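Peptidase M16 C-terminal domain-containing protein (Enterococcus faecalis, PDB 3D3Y) is of unknown function but carries a domain related to the inactive domain of M16 peptidases, a family of metal-dependent proteases, and may bind a metal ion. Local coordinates at residues P238-I243 / L412-F417; N339-K344 / V406-E411. All coordinates share one frame; numbering follows the deposited sequence.

Contact 1. Residues P238-I243 / L412-F417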
loop_
_atom_site.group_PDB
_atom_site.type_symbol
_atom_site.label_atom_id
_atom_site.label_comp_id
_atom_site.label_asym_id
_atom_site.label_seq_id
_atom_site.Cartn_x
_atom_site.Cartn_y
_atom_site.Cartn_z
ATOM N N PRO A 238 4.637 9.122 -19.668
ATOM C CA PRO A 238 5.068 8.674 -20.990
ATOM C C PRO A 238 6.194 7.645 -20.940
ATOM O O PRO A 238 7.048 7.679 -20.023
ATOM C CB PRO A 238 5.571 9.963 -21.653
ATOM C CG PRO A 238 4.986 11.064 -20.862
ATOM C CD PRO A 238 4.884 10.562 -19.476
ATOM N N ILE A 239 6.161 6.727 -21.911
ATOM C CA ILE A 239 7.291 5.867 -22.241
ATOM C C ILE A 239 8.430 6.733 -22.806
ATOM O O ILE A 239 8.197 7.559 -23.695
ATOM C CB ILE A 239 6.879 4.790 -23.258
ATOM C CG1 ILE A 239 5.918 3.791 -22.603
ATOM C CG2 ILE A 239 8.081 4.017 -23.751
ATOM C CD1 ILE A 239 4.724 3.473 -23.454
ATOM N N ARG A 240 9.630 6.552 -22.260
ATOM C CA ARG A 240 10.858 7.172 -22.752
ATOM C C ARG A 240 11.484 6.233 -23.789
ATOM O O ARG A 240 11.472 5.004 -23.630
ATOM C CB ARG A 240 11.873 7.360 -21.610
ATOM C CG ARG A 240 11.493 8.309 -20.445
ATOM C CD ARG A 240 12.063 7.770 -19.081
ATOM N NE ARG A 240 11.079 6.989 -18.320
ATOM C CZ ARG A 240 11.327 6.269 -17.214
ATOM N NH1 ARG A 240 10.332 5.608 -16.640
ATOM N NH2 ARG A 240 12.552 6.177 -16.682
ATOM N N ASN A 241 12.065 6.797 -24.839
ATOM C CA ASN A 241 12.717 5.949 -25.837
ATOM C C ASN A 241 14.088 5.428 -25.434
ATOM O O ASN A 241 14.552 4.410 -25.964
ATOM C CB ASN A 241 12.691 6.582 -27.231
ATOM C CG ASN A 241 11.342 6.367 -27.930
ATOM O OD1 ASN A 241 10.896 5.216 -28.115
ATOM N ND2 ASN A 241 10.674 7.464 -28.295
ATOM N N VAL A 242 14.711 6.070 -24.454
ATOM C CA VAL A 242 15.999 5.611 -23.972
ATOM C C VAL A 242 15.821 5.041 -22.552
ATOM O O VAL A 242 15.120 5.639 -21.729
ATOM C CB VAL A 242 17.031 6.767 -24.003
ATOM C CG1 VAL A 242 18.349 6.362 -23.350
ATOM C CG2 VAL A 242 17.283 7.236 -25.443
ATOM N N ILE A 243 16.423 3.889 -22.274
ATOM C CA ILE A 243 16.453 3.344 -20.912
ATOM C C ILE A 243 17.417 4.131 -20.006
ATOM O O ILE A 243 18.565 4.343 -20.387
ATOM C CB ILE A 243 16.851 1.868 -20.938
ATOM C CG1 ILE A 243 15.742 1.067 -21.633
ATOM C CG2 ILE A 243 17.131 1.325 -19.518
ATOM C CD1 ILE A 243 16.200 -0.171 -22.333
ATOM N N LEU A 412 10.975 -1.919 -21.167
ATOM C CA LEU A 412 12.020 -1.597 -20.164
ATOM C C LEU A 412 12.291 -0.107 -20.167
ATOM O O LEU A 412 12.352 0.525 -21.246
ATOM C CB LEU A 412 13.296 -2.423 -20.407
ATOM C CG LEU A 412 14.480 -2.271 -19.451
ATOM C CD1 LEU A 412 14.054 -2.541 -18.002
ATOM C CD2 LEU A 412 15.651 -3.183 -19.873
ATOM N N GLN A 413 12.398 0.470 -18.961
ATOM C CA GLN A 413 12.545 1.922 -18.786
ATOM C C GLN A 413 13.702 2.348 -17.886
ATOM O O GLN A 413 14.306 3.405 -18.095
ATOM C CB GLN A 413 11.235 2.539 -18.258
ATOM C CG GLN A 413 10.059 2.550 -19.305
ATOM C CD GLN A 413 10.285 3.521 -20.455
ATOM O OE1 GLN A 413 10.934 3.188 -21.475
ATOM N NE2 GLN A 413 9.763 4.726 -20.309
ATOM N N ALA A 414 14.018 1.543 -16.879
ATOM C CA ALA A 414 15.047 1.942 -15.937
ATOM C C ALA A 414 15.746 0.711 -15.391
ATOM O O ALA A 414 15.144 -0.346 -15.258
ATOM C CB ALA A 414 14.433 2.804 -14.803
ATOM N N ILE A 415 17.032 0.849 -15.104
ATOM C CA ILE A 415 17.798 -0.225 -14.498
ATOM C C ILE A 415 18.576 0.430 -13.358
ATOM O O ILE A 415 19.267 1.446 -13.570
ATOM C CB ILE A 415 18.860 -0.806 -15.477
ATOM C CG1 ILE A 415 18.216 -1.510 -16.666
ATOM C CG2 ILE A 415 19.865 -1.732 -14.720
ATOM C CD1 ILE A 415 19.180 -1.747 -17.801
ATOM N N PHE A 416 18.477 -0.134 -12.159
ATOM C CA PHE A 416 19.269 0.375 -11.055
ATOM C C PHE A 416 20.194 -0.726 -10.580
ATOM O O PHE A 416 19.753 -1.859 -10.331
ATOM C CB PHE A 416 18.385 0.864 -9.892
ATOM C CG PHE A 416 19.188 1.377 -8.717
ATOM C CD1 PHE A 416 19.762 2.638 -8.749
ATOM C CD2 PHE A 416 19.437 0.552 -7.613
ATOM C CE1 PHE A 416 20.540 3.096 -7.667
ATOM C CE2 PHE A 416 20.215 0.990 -6.528
ATOM C CZ PHE A 416 20.771 2.258 -6.556
ATOM N N PHE A 417 21.471 -0.387 -10.469
ATOM C CA PHE A 417 22.514 -1.318 -10.075
ATOM C C PHE A 417 23.188 -0.828 -8.789
ATOM O O PHE A 417 23.798 0.247 -8.757
ATOM C CB PHE A 417 23.509 -1.436 -11.240
ATOM C CG PHE A 417 24.679 -2.375 -11.000
ATOM C CD1 PHE A 417 24.515 -3.581 -10.329
ATOM C CD2 PHE A 417 25.942 -2.048 -11.497
ATOM C CE1 PHE A 417 25.595 -4.465 -10.151
ATOM C CE2 PHE A 417 27.040 -2.918 -11.308
ATOM C CZ PHE A 417 26.853 -4.139 -10.641
#

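Contact 2. Residues N339-K344 / V406-E411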
loop_
_atom_site.group_PDB
_atom_site.type_symbol
_atom_site.label_atom_id
_atom_site.label_comp_id
_atom_site.label_asym_id
_atom_site.label_seq_id
_atom_site.Cartn_x
_atom_site.Cartn_y
_atom_site.Cartn_z
ATOM N N ASN A 339 11.315 -15.168 -24.719
ATOM C CA ASN A 339 10.697 -16.478 -24.762
ATOM C C ASN A 339 9.208 -16.413 -24.496
ATOM O O ASN A 339 8.430 -17.086 -25.171
ATOM C CB ASN A 339 11.371 -17.436 -23.776
ATOM C CG ASN A 339 12.706 -17.933 -24.291
ATOM O OD1 ASN A 339 12.993 -17.847 -25.498
ATOM N ND2 ASN A 339 13.519 -18.498 -23.391
ATOM N N ILE A 340 8.813 -15.621 -23.499
ATOM C CA ILE A 340 7.380 -15.397 -23.258
ATOM C C ILE A 340 6.759 -14.690 -24.473
ATOM O O ILE A 340 5.709 -15.096 -24.950
ATOM C CB ILE A 340 7.129 -14.586 -21.968
ATOM C CG1 ILE A 340 7.680 -15.375 -20.730
ATOM C CG2 ILE A 340 5.638 -14.245 -21.846
ATOM C CD1 ILE A 340 7.722 -14.532 -19.429
ATOM N N ARG A 341 7.390 -13.623 -24.973
ATOM C CA ARG A 341 6.853 -12.963 -26.184
ATOM C C ARG A 341 6.607 -13.974 -27.316
ATOM O O ARG A 341 5.590 -13.897 -28.036
ATOM C CB ARG A 341 7.782 -11.840 -26.668
ATOM C CG ARG A 341 7.789 -10.662 -25.721
ATOM C CD ARG A 341 8.856 -9.576 -26.047
ATOM N NE ARG A 341 8.487 -8.350 -25.350
ATOM C CZ ARG A 341 9.265 -7.284 -25.182
ATOM N NH1 ARG A 341 10.533 -7.285 -25.608
ATOM N NH2 ARG A 341 8.764 -6.217 -24.560
ATOM N N LEU A 342 7.533 -14.920 -27.466
ATOM C CA LEU A 342 7.440 -15.954 -28.525
ATOM C C LEU A 342 6.405 -17.040 -28.221
ATOM O O LEU A 342 6.089 -17.846 -29.086
ATOM C CB LEU A 342 8.815 -16.595 -28.781
ATOM C CG LEU A 342 9.866 -15.682 -29.449
ATOM C CD1 LEU A 342 11.297 -16.221 -29.215
ATOM C CD2 LEU A 342 9.585 -15.545 -30.948
ATOM N N GLY A 343 5.874 -17.045 -26.999
ATOM C CA GLY A 343 4.860 -18.042 -26.626
ATOM C C GLY A 343 5.501 -19.359 -26.264
ATOM O O GLY A 343 4.850 -20.409 -26.293
ATOM N N LYS A 344 6.780 -19.304 -25.883
ATOM C CA LYS A 344 7.511 -20.493 -25.483
ATOM C C LYS A 344 7.172 -20.783 -24.013
ATOM O O LYS A 344 7.995 -20.565 -23.101
ATOM C CB LYS A 344 9.012 -20.321 -25.716
ATOM C CG LYS A 344 9.403 -20.339 -27.221
ATOM C CD LYS A 344 10.812 -19.795 -27.498
ATOM C CE LYS A 344 11.900 -20.797 -27.066
ATOM N NZ LYS A 344 13.235 -20.133 -27.040
ATOM N N VAL A 406 0.732 -9.158 -23.371
ATOM C CA VAL A 406 1.235 -8.459 -22.178
ATOM C C VAL A 406 2.771 -8.337 -22.301
ATOM O O VAL A 406 3.342 -7.255 -22.106
ATOM C CB VAL A 406 0.829 -9.216 -20.864
ATOM C CG1 VAL A 406 1.646 -8.739 -19.640
ATOM C CG2 VAL A 406 -0.680 -9.042 -20.623
ATOM N N ALA A 407 3.423 -9.437 -22.667
ATOM C CA ALA A 407 4.904 -9.438 -22.793
ATOM C C ALA A 407 5.388 -8.447 -23.862
ATOM O O ALA A 407 6.417 -7.762 -23.679
ATOM C CB ALA A 407 5.395 -10.840 -23.103
ATOM N N LYS A 408 4.654 -8.354 -24.974
ATOM C CA LYS A 408 5.013 -7.403 -26.038
ATOM C C LYS A 408 4.776 -5.953 -25.625
ATOM O O LYS A 408 5.504 -5.058 -26.062
ATOM C CB LYS A 408 4.264 -7.716 -27.348
ATOM C CG LYS A 408 4.793 -8.964 -28.072
ATOM C CD LYS A 408 3.844 -9.399 -29.206
ATOM C CE LYS A 408 4.319 -10.716 -29.826
ATOM N NZ LYS A 408 3.238 -11.293 -30.696
ATOM N N ARG A 409 3.760 -5.718 -24.795
ATOM C CA ARG A 409 3.461 -4.353 -24.298
ATOM C C ARG A 409 4.497 -3.826 -23.323
ATOM O O ARG A 409 4.720 -2.625 -23.232
ATOM C CB ARG A 409 2.117 -4.350 -23.591
ATOM C CG ARG A 409 0.986 -4.350 -24.565
ATOM C CD ARG A 409 -0.353 -4.498 -23.864
ATOM N NE ARG A 409 -1.421 -4.595 -24.867
ATOM C CZ ARG A 409 -2.515 -3.839 -24.878
ATOM N NH1 ARG A 409 -2.703 -2.919 -23.931
ATOM N NH2 ARG A 409 -3.415 -4.015 -25.840
ATOM N N LEU A 410 5.092 -4.741 -22.569
ATOM C CA LEU A 410 6.122 -4.436 -21.590
ATOM C C LEU A 410 7.217 -3.663 -22.249
ATOM O O LEU A 410 7.655 -4.039 -23.327
ATOM C CB LEU A 410 6.737 -5.738 -21.091
ATOM C CG LEU A 410 7.053 -5.779 -19.622
ATOM C CD1 LEU A 410 5.700 -5.948 -18.970
ATOM C CD2 LEU A 410 7.931 -6.960 -19.275
ATOM N N GLU A 411 7.700 -2.616 -21.598
ATOM C CA GLU A 411 8.765 -1.812 -22.165
ATOM C C GLU A 411 9.744 -1.424 -21.066
ATOM O O GLU A 411 9.388 -0.674 -20.158
ATOM C CB GLU A 411 8.184 -0.542 -22.778
ATOM C CG GLU A 411 9.198 0.352 -23.417
ATOM C CD GLU A 411 9.587 -0.088 -24.836
ATOM O OE1 GLU A 411 10.637 0.390 -25.327
ATOM O OE2 GLU A 411 8.850 -0.891 -25.454
HETATM O O HOH W 1 5.294 -13.923 -31.373
#

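Contact 1. Residues P238-I243 / L412-F417
Where the loop P238-I243 runs up to edge strand 244-251, its backbone slants in toward the start of strand 411-421 and comes closest at I243, whose CA is 4.7 Å from Q413 CA. The strand carries a classic beta bulge here: Q413 and A414 both face A260 of the antiparallel neighbour 255-262, with Q413 turned to a nearly helical psi of -33°. The extra residue puts Q413 and A414 on the same face, toward helix 150-162, and leaves L412 and I415 together on the opposite one. I243 uses that second face. Its side chain stands at about a right angle to that of L412, with CD1 3.9 Å from L412 CD2, while CG2 reaches to 4.1 Å from I415 CD1. A branched isoleucine suits this place because its two arms can touch two residues at once. On the bulged face, R240 folds back over Q413. A bend at chi3 (-96°) swings NE out of line with the rest of the chain, and the guanidinium lies with one flat face over Q413 CB, offset toward the rim, NH1 being 3.6 Å from that carbon. Y162 adds a cation-pi contact to the same guanidinium, so this partly exposed charge has an aromatic partner as well as the glutamine chain. The long, flexible glutamine chain reaches beyond the strand, bringing Q413 CD within 3.6 Å of R240 N and placing the amide beside the loop backbone. Backbone bonds from Q413 and I415 to E244 then take up the parallel pairing with strand 244-251. Just before it starts, I243 CA directs a C-H at Q413 O, 3.5 Å away.

Contact 2. Residues N339-K344 / V406-E411
I340 and R341, in the last turn of helix 326-341, close on A407 of helix 400-409, and here the packing is tight. The methyl of A407 points at the other segment and is met by two side chains: I340 CG2 approaches CB to 3.6 Å, and R341 CG touches the same A407 CB at 3.6 Å. Alanine fits because only a small side chain lets the two backbones come so near. F278 of helix 272-284 and L337 also pack on A407, extending the apolar side. Past the methyl, the R341 chain continues extended, NE anti to CB (chi3 163°), and the edge of the guanidinium meets the helix end. It grips A407 O side-on with two nitrogens: NE donates at 2.7 Å with an angle of 151° at the hydrogen, approaching from above the carbonyl plane, and NH2 donates to A407 O at 2.9 Å from within that plane, at a more bent 135°. An arginine suits the C-terminal turn of a helix, where the carbonyl end of the dipole would be expected to attract its charge; NH1 is engaged by E338 in a salt bridge. Helix 326-341 itself closes with a Schellman motif, in which K344 N bonds to N339 O and G343 N to I340 O; the positive phi of G343 is a conformation that glycine adopts with little strain. Toward solvent the fit slackens. The exposed K408 makes looser contact, its CG 4.2 Å from R341 CG and its CE 3.9 Å from R341 O, and a single water bridges K408 NZ and R341 O through weak bonds, both of 3.4 Å. Nearby, Q404 also bonds to R341 O, and at the surface K344 NZ reaches back to N339 OD1 at 2.8 Å.

Overall arrangement
Both contacts lie on the same side of the molecule's centre, with their own centres about 17 Å apart, and the polypeptide passes directly from helix 400-409 in contact 2 into strand 411-421 in contact 1. Contact 1 joins a loop at the surface to a mostly buried strand of the five-stranded mixed sheet, whereas contact 2 fastens two helix ends and is more buried, with its arginine partly exposed and its lysine at the surface. An arginine is prominent in each but works differently: in 238-243/412-417 it offers the flat face of its guanidinium, in 339-344/406-411 the hydrogen-bonding edge. The two meet directly where I239 CG2 packs 3.8 Å from E411 CG.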